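Local coordinates for protein putative NADPH-dependent oxidoreductase (Desulfitobacterium hafniense DCB-2, PDB 3DB2) that probably catalyses an NADPH-dependent oxidation or reduction of a substrate not yet established, and has a Rossmann-fold nucleotide-binding domain and a second, sheet-based domain, at residues Val19-Asp22 against Ala23-Lys26; Arg38-Asp41 against Lys42-Phe46; Asp140-Glu143 against Ile144-Ser148. One frame throughout, in Å; residues are numbered along the deposited sequence.

Interaction 1 (Val19-Asp22 against Ala23-Lys26)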
loop_
_atom_site.group_PDB
_atom_site.type_symbol
_atom_site.label_atom_id
_atom_site.label_comp_id
_atom_site.label_asym_id
_atom_site.label_seq_id
_atom_site.Cartn_x
_atom_site.Cartn_y
_atom_site.Cartn_z
ATOM N N VAL C 19 2.307 28.088 14.770
ATOM C CA VAL C 19 2.334 26.709 15.282
ATOM C C VAL C 19 3.731 26.395 15.800
ATOM O O VAL C 19 3.807 25.813 16.886
ATOM C CB VAL C 19 1.910 25.713 14.204
ATOM C CG1 VAL C 19 2.102 24.250 14.599
ATOM C CG2 VAL C 19 0.438 25.964 13.891
HETATM N N MSE C 20 4.756 26.802 15.041
HETATM C CA MSE C 20 6.129 26.527 15.481
HETATM C C MSE C 20 6.396 27.231 16.802
HETATM O O MSE C 20 6.837 26.586 17.756
HETATM C CB MSE C 20 7.160 26.912 14.423
HETATM C CG MSE C 20 7.284 26.007 13.198
HETATM SE SE MSE C 20 7.507 24.099 13.617
HETATM C CE MSE C 20 9.263 24.246 14.428
ATOM N N ALA C 21 6.121 28.539 16.866
ATOM C CA ALA C 21 6.443 29.298 18.072
ATOM C C ALA C 21 5.646 28.833 19.282
ATOM O O ALA C 21 6.137 28.835 20.409
ATOM C CB ALA C 21 6.215 30.790 17.801
ATOM N N ASP C 22 4.403 28.434 19.088
ATOM C CA ASP C 22 3.615 27.863 20.169
ATOM C C ASP C 22 4.368 26.706 20.817
ATOM O O ASP C 22 4.386 26.465 22.019
ATOM C CB ASP C 22 2.266 27.397 19.624
ATOM C CG ASP C 22 1.293 28.544 19.450
ATOM O OD1 ASP C 22 1.648 29.691 19.794
ATOM O OD2 ASP C 22 0.180 28.284 18.942
ATOM N N ALA C 23 5.088 25.927 20.014
ATOM C CA ALA C 23 5.894 24.862 20.625
ATOM C C ALA C 23 7.246 25.334 21.118
ATOM O O ALA C 23 7.617 25.060 22.274
ATOM C CB ALA C 23 6.015 23.759 19.580
ATOM N N TYR C 24 8.036 26.023 20.287
ATOM C CA TYR C 24 9.449 26.218 20.635
ATOM C C TYR C 24 9.604 27.264 21.732
ATOM O O TYR C 24 10.632 27.258 22.425
ATOM C CB TYR C 24 10.340 26.526 19.435
ATOM C CG TYR C 24 10.159 27.756 18.605
ATOM C CD1 TYR C 24 10.509 29.013 19.096
ATOM C CD2 TYR C 24 9.637 27.690 17.325
ATOM C CE1 TYR C 24 10.347 30.161 18.348
ATOM C CE2 TYR C 24 9.465 28.836 16.554
ATOM C CZ TYR C 24 9.831 30.064 17.088
ATOM O OH TYR C 24 9.676 31.221 16.354
ATOM N N THR C 25 8.644 28.178 21.896
ATOM C CA THR C 25 8.923 29.211 22.922
ATOM C C THR C 25 8.733 28.620 24.313
ATOM O O THR C 25 9.043 29.272 25.312
ATOM C CB THR C 25 8.057 30.461 22.731
ATOM O OG1 THR C 25 6.657 30.113 22.815
ATOM C CG2 THR C 25 8.292 31.035 21.345
ATOM N N LYS C 26 8.252 27.382 24.405
ATOM C CA LYS C 26 8.228 26.695 25.694
ATOM C C LYS C 26 9.618 26.282 26.182
ATOM O O LYS C 26 9.768 25.962 27.367
ATOM C CB LYS C 26 7.378 25.431 25.638
ATOM C CG LYS C 26 5.972 25.629 25.120
ATOM C CD LYS C 26 5.229 24.299 25.260
ATOM C CE LYS C 26 3.881 24.386 24.551
ATOM N NZ LYS C 26 3.060 23.167 24.837
#
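Tyr24 lays its ring back over Ala21, one turn earlier, and in doing so illustrates how an aromatic residue can cover the backbone of its own helix. The tight part of the contact is this overlap. Ala21 CA stands over one ring face in a CH-pi contact, 3.6 Å from the Tyr24 ring centroid and displaced toward the rim. Methyl and methylene groups fill in beside it: Ala21 CB lies 3.8 Å from Tyr24 CZ, and Met20 CB (a selenomethionine) 3.7 Å from Tyr24 CE2. The ring gets there because Tyr24 CG sits between the backbone N and the carbonyl carbon (chi1 63°), which swings it back along the chain. Beneath it the main chain is firmly bonded, with Tyr24 N donating to Met20 O in the carbonyl plane at 2.9 Å. The contact lies in the later part of helix 15-24 and the turn that follows it; the loop leading from strand 6-11 into this helix, with the helix's first turn, fits the GxGxxA pattern of dinucleotide-binding Rossmann folds. Tyr24 packs against Leu30 and Leu32 of strand 30-36, while Met20 turns to helix 302-316. With an alanine at Tyr24, the cover over the Ala21 backbone would probably be lost and a gap opened against Leu30 and Leu32. Thr25, though exposed, is still firmly held: Ala21 O is gripped by Thr25 N at 3.0 Å and by Thr25 OG1 at 2.8 Å, the two donors arriving from opposite faces of the carbonyl plane. The loose side is that of Lys26, whose extended chain merely runs past, its CE 3.3 Å from Asp22 O, whereas the Asp22 carboxylate turns elsewhere, to Arg49 and Tyr50.

Interaction 2 (Arg38-Asp41 against Lys42-Phe46)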
loop_
_atom_site.group_PDB
_atom_site.type_symbol
_atom_site.label_atom_id
_atom_site.label_comp_id
_atom_site.label_asym_id
_atom_site.label_seq_id
_atom_site.Cartn_x
_atom_site.Cartn_y
_atom_site.Cartn_z
ATOM N N ARG C 38 7.370 40.538 5.247
ATOM C CA ARG C 38 7.372 41.726 4.380
ATOM C C ARG C 38 6.303 42.717 4.832
ATOM O O ARG C 38 6.478 43.938 4.877
ATOM C CB ARG C 38 7.189 41.311 2.926
ATOM C CG ARG C 38 8.174 40.260 2.431
ATOM C CD ARG C 38 7.496 39.136 1.651
ATOM N NE ARG C 38 7.505 37.872 2.403
ATOM C CZ ARG C 38 6.812 36.801 2.012
ATOM N NH1 ARG C 38 6.080 36.878 0.900
ATOM N NH2 ARG C 38 6.843 35.675 2.711
ATOM N N THR C 39 5.148 42.162 5.208
ATOM C CA THR C 39 4.013 42.918 5.709
ATOM C C THR C 39 4.155 43.311 7.175
ATOM O O THR C 39 4.220 42.407 8.007
ATOM C CB THR C 39 2.716 42.079 5.588
ATOM O OG1 THR C 39 2.545 41.686 4.220
ATOM C CG2 THR C 39 1.506 42.891 6.014
ATOM N N GLU C 40 4.161 44.616 7.415
ATOM C CA GLU C 40 4.217 45.263 8.713
ATOM C C GLU C 40 3.192 44.661 9.681
ATOM O O GLU C 40 3.476 44.355 10.838
ATOM C CB GLU C 40 3.972 46.782 8.628
ATOM C CG GLU C 40 3.371 47.423 9.861
ATOM C CD GLU C 40 3.598 48.917 9.991
ATOM O OE1 GLU C 40 2.870 49.723 9.367
ATOM O OE2 GLU C 40 4.515 49.338 10.734
ATOM N N ASP C 41 1.970 44.493 9.196
ATOM C CA ASP C 41 0.897 43.930 9.997
ATOM C C ASP C 41 1.268 42.516 10.439
ATOM O O ASP C 41 1.067 42.145 11.596
ATOM C CB ASP C 41 -0.366 43.966 9.145
ATOM C CG ASP C 41 -0.998 45.355 9.149
ATOM O OD1 ASP C 41 -0.585 46.217 9.959
ATOM O OD2 ASP C 41 -1.910 45.587 8.335
ATOM N N LYS C 42 1.817 41.725 9.513
ATOM C CA LYS C 42 2.221 40.364 9.913
ATOM C C LYS C 42 3.244 40.462 11.031
ATOM O O LYS C 42 3.257 39.688 11.993
ATOM C CB LYS C 42 2.712 39.600 8.699
ATOM C CG LYS C 42 1.721 38.634 8.077
ATOM C CD LYS C 42 2.114 38.256 6.669
ATOM C CE LYS C 42 0.970 37.759 5.814
ATOM N NZ LYS C 42 1.470 37.132 4.553
ATOM N N ARG C 43 4.161 41.432 10.980
ATOM C CA ARG C 43 5.152 41.507 12.054
ATOM C C ARG C 43 4.475 42.040 13.307
ATOM O O ARG C 43 4.824 41.675 14.428
ATOM C CB ARG C 43 6.328 42.398 11.688
ATOM C CG ARG C 43 7.110 41.918 10.475
ATOM C CD ARG C 43 6.730 42.655 9.209
ATOM N NE ARG C 43 7.076 44.075 9.262
ATOM C CZ ARG C 43 7.612 44.844 8.342
ATOM N NH1 ARG C 43 7.938 44.398 7.142
ATOM N NH2 ARG C 43 7.817 46.120 8.661
ATOM N N GLU C 44 3.489 42.909 13.103
ATOM C CA GLU C 44 2.703 43.461 14.205
ATOM C C GLU C 44 2.187 42.373 15.143
ATOM O O GLU C 44 2.483 42.322 16.335
ATOM C CB GLU C 44 1.494 44.198 13.608
ATOM C CG GLU C 44 1.870 45.455 12.849
ATOM C CD GLU C 44 2.574 46.506 13.686
ATOM O OE1 GLU C 44 2.481 47.708 13.322
ATOM O OE2 GLU C 44 3.223 46.166 14.699
ATOM N N LYS C 45 1.359 41.526 14.575
ATOM C CA LYS C 45 0.607 40.480 15.266
ATOM C C LYS C 45 1.582 39.539 15.948
ATOM O O LYS C 45 1.526 39.236 17.139
ATOM C CB LYS C 45 -0.252 39.823 14.201
ATOM C CG LYS C 45 -1.186 38.750 14.696
ATOM C CD LYS C 45 -2.321 38.522 13.713
ATOM C CE LYS C 45 -2.989 37.174 13.970
ATOM N NZ LYS C 45 -3.182 36.900 15.424
ATOM N N PHE C 46 2.569 39.046 15.191
ATOM C CA PHE C 46 3.471 38.025 15.741
ATOM C C PHE C 46 4.230 38.540 16.943
ATOM O O PHE C 46 4.269 37.975 18.050
ATOM C CB PHE C 46 4.388 37.581 14.588
ATOM C CG PHE C 46 5.218 36.350 14.931
ATOM C CD1 PHE C 46 6.451 36.503 15.522
ATOM C CD2 PHE C 46 4.741 35.076 14.661
ATOM C CE1 PHE C 46 7.246 35.424 15.868
ATOM C CE2 PHE C 46 5.522 33.981 15.004
ATOM C CZ PHE C 46 6.753 34.156 15.610
#
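The opening turn of helix 40-50, with Thr39 at the N-cap position, is where Thr39, Glu40 and Asp41 meet Arg43, Glu44 and Lys45, and it exemplifies a helix start held by its backbone more than by its cap side chain. Thr39 makes no capping bond through its hydroxyl; its carbonyl opens the regular backbone bonding of the helix. Arg43 N donates to Thr39 O at 3.1 Å in the carbonyl plane, and Lys45 N reaches Asp41 O at 3.1 Å, nearly in line with that carbonyl. Beside the first of these bonds, aliphatic groups brush past each other, Thr39 CB lying 4.0 Å from Lys42 CD.

Arg43 is modelled in two conformers, so its side-chain contacts are less certain. In one, the chain bends at chi2 (99°) and chi3 (65°), folding the guanidinium back over Glu40, whose CA faces one side of the flat group, 3.4 Å from Arg43 CZ. NH1 is then hydrogen-bonded to the carbonyl of Ser37, just ahead of the helix.

Two acidic groups also come near each other, Glu40 OE2 and Glu44 OE1 being 3.7 Å apart as modelled. The Glu44 side chain is less surely placed, so any repulsion between them is tentative; the positive pole of the helix start would probably ease it.

The helix links strand 30-36 to strand 53-54 in a beta-alpha-beta unit. While most of this turn faces solvent, Phe46 is buried against Leu32 and Cys35 of strand 30-36 and against Ala17 of helix 15-24.

Interaction 3 (Asp140-Glu143 against Ile144-Ser148)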
loop_
_atom_site.group_PDB
_atom_site.type_symbol
_atom_site.label_atom_id
_atom_site.label_comp_id
_atom_site.label_asym_id
_atom_site.label_seq_id
_atom_site.Cartn_x
_atom_site.Cartn_y
_atom_site.Cartn_z
ATOM N N ASP C 140 15.887 -1.757 14.248
ATOM C CA ASP C 140 17.342 -1.821 14.285
ATOM C C ASP C 140 17.847 -3.001 15.106
ATOM O O ASP C 140 18.839 -3.612 14.707
ATOM C CB ASP C 140 17.933 -0.529 14.834
ATOM C CG ASP C 140 17.957 0.536 13.736
ATOM O OD1 ASP C 140 17.672 0.204 12.563
ATOM O OD2 ASP C 140 18.263 1.690 14.112
ATOM N N THR C 141 17.168 -3.288 16.199
ATOM C CA THR C 141 17.468 -4.395 17.084
ATOM C C THR C 141 16.969 -5.693 16.452
ATOM O O THR C 141 17.247 -6.758 16.988
ATOM C CB THR C 141 16.818 -4.272 18.462
ATOM O OG1 THR C 141 15.398 -4.087 18.305
ATOM C CG2 THR C 141 17.180 -3.028 19.269
ATOM N N LYS C 142 16.222 -5.625 15.352
ATOM C CA LYS C 142 15.728 -6.867 14.747
ATOM C C LYS C 142 14.659 -7.554 15.587
ATOM O O LYS C 142 14.401 -8.766 15.486
ATOM C CB LYS C 142 16.868 -7.856 14.441
ATOM C CG LYS C 142 18.006 -7.272 13.601
ATOM C CD LYS C 142 17.561 -6.924 12.203
ATOM C CE LYS C 142 18.488 -6.017 11.420
ATOM N NZ LYS C 142 17.917 -4.629 11.351
ATOM N N GLU C 143 13.973 -6.779 16.417
ATOM C CA GLU C 143 12.908 -7.278 17.277
ATOM C C GLU C 143 11.836 -7.899 16.374
ATOM O O GLU C 143 11.261 -8.967 16.633
ATOM C CB GLU C 143 12.331 -6.215 18.214
ATOM C CG GLU C 143 11.315 -6.762 19.209
ATOM C CD GLU C 143 10.529 -5.751 20.016
ATOM O OE1 GLU C 143 10.991 -4.633 20.329
ATOM O OE2 GLU C 143 9.364 -6.056 20.388
ATOM N N ILE C 144 11.560 -7.243 15.247
ATOM C CA ILE C 144 10.550 -7.748 14.328
ATOM C C ILE C 144 11.126 -8.636 13.234
ATOM O O ILE C 144 10.457 -8.997 12.273
ATOM C CB ILE C 144 9.832 -6.541 13.689
ATOM C CG1 ILE C 144 10.696 -5.665 12.786
ATOM C CG2 ILE C 144 9.193 -5.744 14.820
ATOM C CD1 ILE C 144 9.834 -4.755 11.889
ATOM N N GLY C 145 12.395 -8.985 13.373
ATOM C CA GLY C 145 13.149 -9.758 12.413
ATOM C C GLY C 145 13.617 -8.776 11.341
ATOM O O GLY C 145 13.785 -7.603 11.722
ATOM N N GLU C 146 13.765 -9.263 10.124
ATOM C CA GLU C 146 14.213 -8.448 9.003
ATOM C C GLU C 146 13.030 -7.877 8.210
ATOM O O GLU C 146 12.083 -8.563 7.911
ATOM C CB GLU C 146 15.058 -9.202 8.000
ATOM C CG GLU C 146 16.385 -9.695 8.590
ATOM C CD GLU C 146 17.402 -8.582 8.758
ATOM O OE1 GLU C 146 17.289 -7.546 8.066
ATOM O OE2 GLU C 146 18.333 -8.718 9.584
ATOM N N VAL C 147 13.157 -6.609 7.858
ATOM C CA VAL C 147 12.131 -5.947 7.059
ATOM C C VAL C 147 12.245 -6.268 5.580
ATOM O O VAL C 147 13.317 -6.215 4.978
ATOM C CB VAL C 147 12.219 -4.415 7.147
ATOM C CG1 VAL C 147 11.166 -3.826 6.170
ATOM C CG2 VAL C 147 12.027 -3.949 8.567
ATOM N N SER C 148 11.112 -6.571 4.967
ATOM C CA SER C 148 11.008 -6.834 3.538
ATOM C C SER C 148 10.478 -5.579 2.825
ATOM O O SER C 148 11.117 -5.056 1.922
ATOM C CB SER C 148 10.072 -7.995 3.186
ATOM O OG SER C 148 8.906 -8.065 3.998
HETATM O O HOH W 1 14.524 -5.277 10.947
#
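Lys142 and Gly145 close a tight turn between a helix and a strand, and four kinds of interaction can be told apart in it. The first is backbone bonding. Gly145 N donates to Lys142 O at 2.9 Å, but it approaches from well above the carbonyl plane (C=O...N angle 106°) and not along a lone pair. Gly145 itself has a positive phi of 82°, a conformation that favours glycine.

The second kind is contact between polar side chains. Lys142 and Glu146 pass each other at a slant, and it is the aliphatic part of the lysine that touches the carboxylate: Lys142 CD and Lys142 CE each lie 3.3 Å from Glu146 OE2, in van der Waals contact. Charge attraction is probably only a weak addition, since Lys142 NZ stays 4.4 Å from Glu146 OE1, beyond salt-bridge range. The ammonium instead bonds to Ile139 O in the preceding helix, an arrangement reached by bends at chi2 and chi4 (-105°). The Glu143 carboxylate forms a salt bridge with Lys275.

Water supplies the third. One molecule donates to Gly145 O at 2.6 Å and accepts a weak bond from Lys142 NZ at 3.5 Å, linking the lysine end to the far side of the turn.

The fourth is apolar: within the turn, Ile144 packs on Ile139, Val245 and Leu252. Beyond it strand 147-155 begins, and Val147 O accepts from Tyr208 of the second subunit. Positive phi at Lys142, with two bonds back into the last turn of helix 130-140, makes the helix end a Schellman motif, and Lys142-Gly145 follows as a type I beta turn: a compact helix-to-strand connection into the large mixed sheet of the GFO/IDH/MocA-type C-terminal domain.

How the interactions relate
All three interactions are local, each closing on itself within about one turn of chain, and they follow one another in series without nesting or crossing. From the N terminus, interaction 1 lies at the end part of helix 15-24 and the turn after it, and interaction 2 opens helix 40-50, with strand 30-36 between them; both belong to the Rossmann domain. Their centres are 18 Å apart, yet the two helices touch, since Phe46 CZ approaches Ala21 CB at 4.1 Å. Interaction 3 comes much later, where helix 130-140 hands over to strand 147-155 in the C-terminal domain. Its centre lies about 50 Å from that of interaction 2, on the opposite side of the chain's centre.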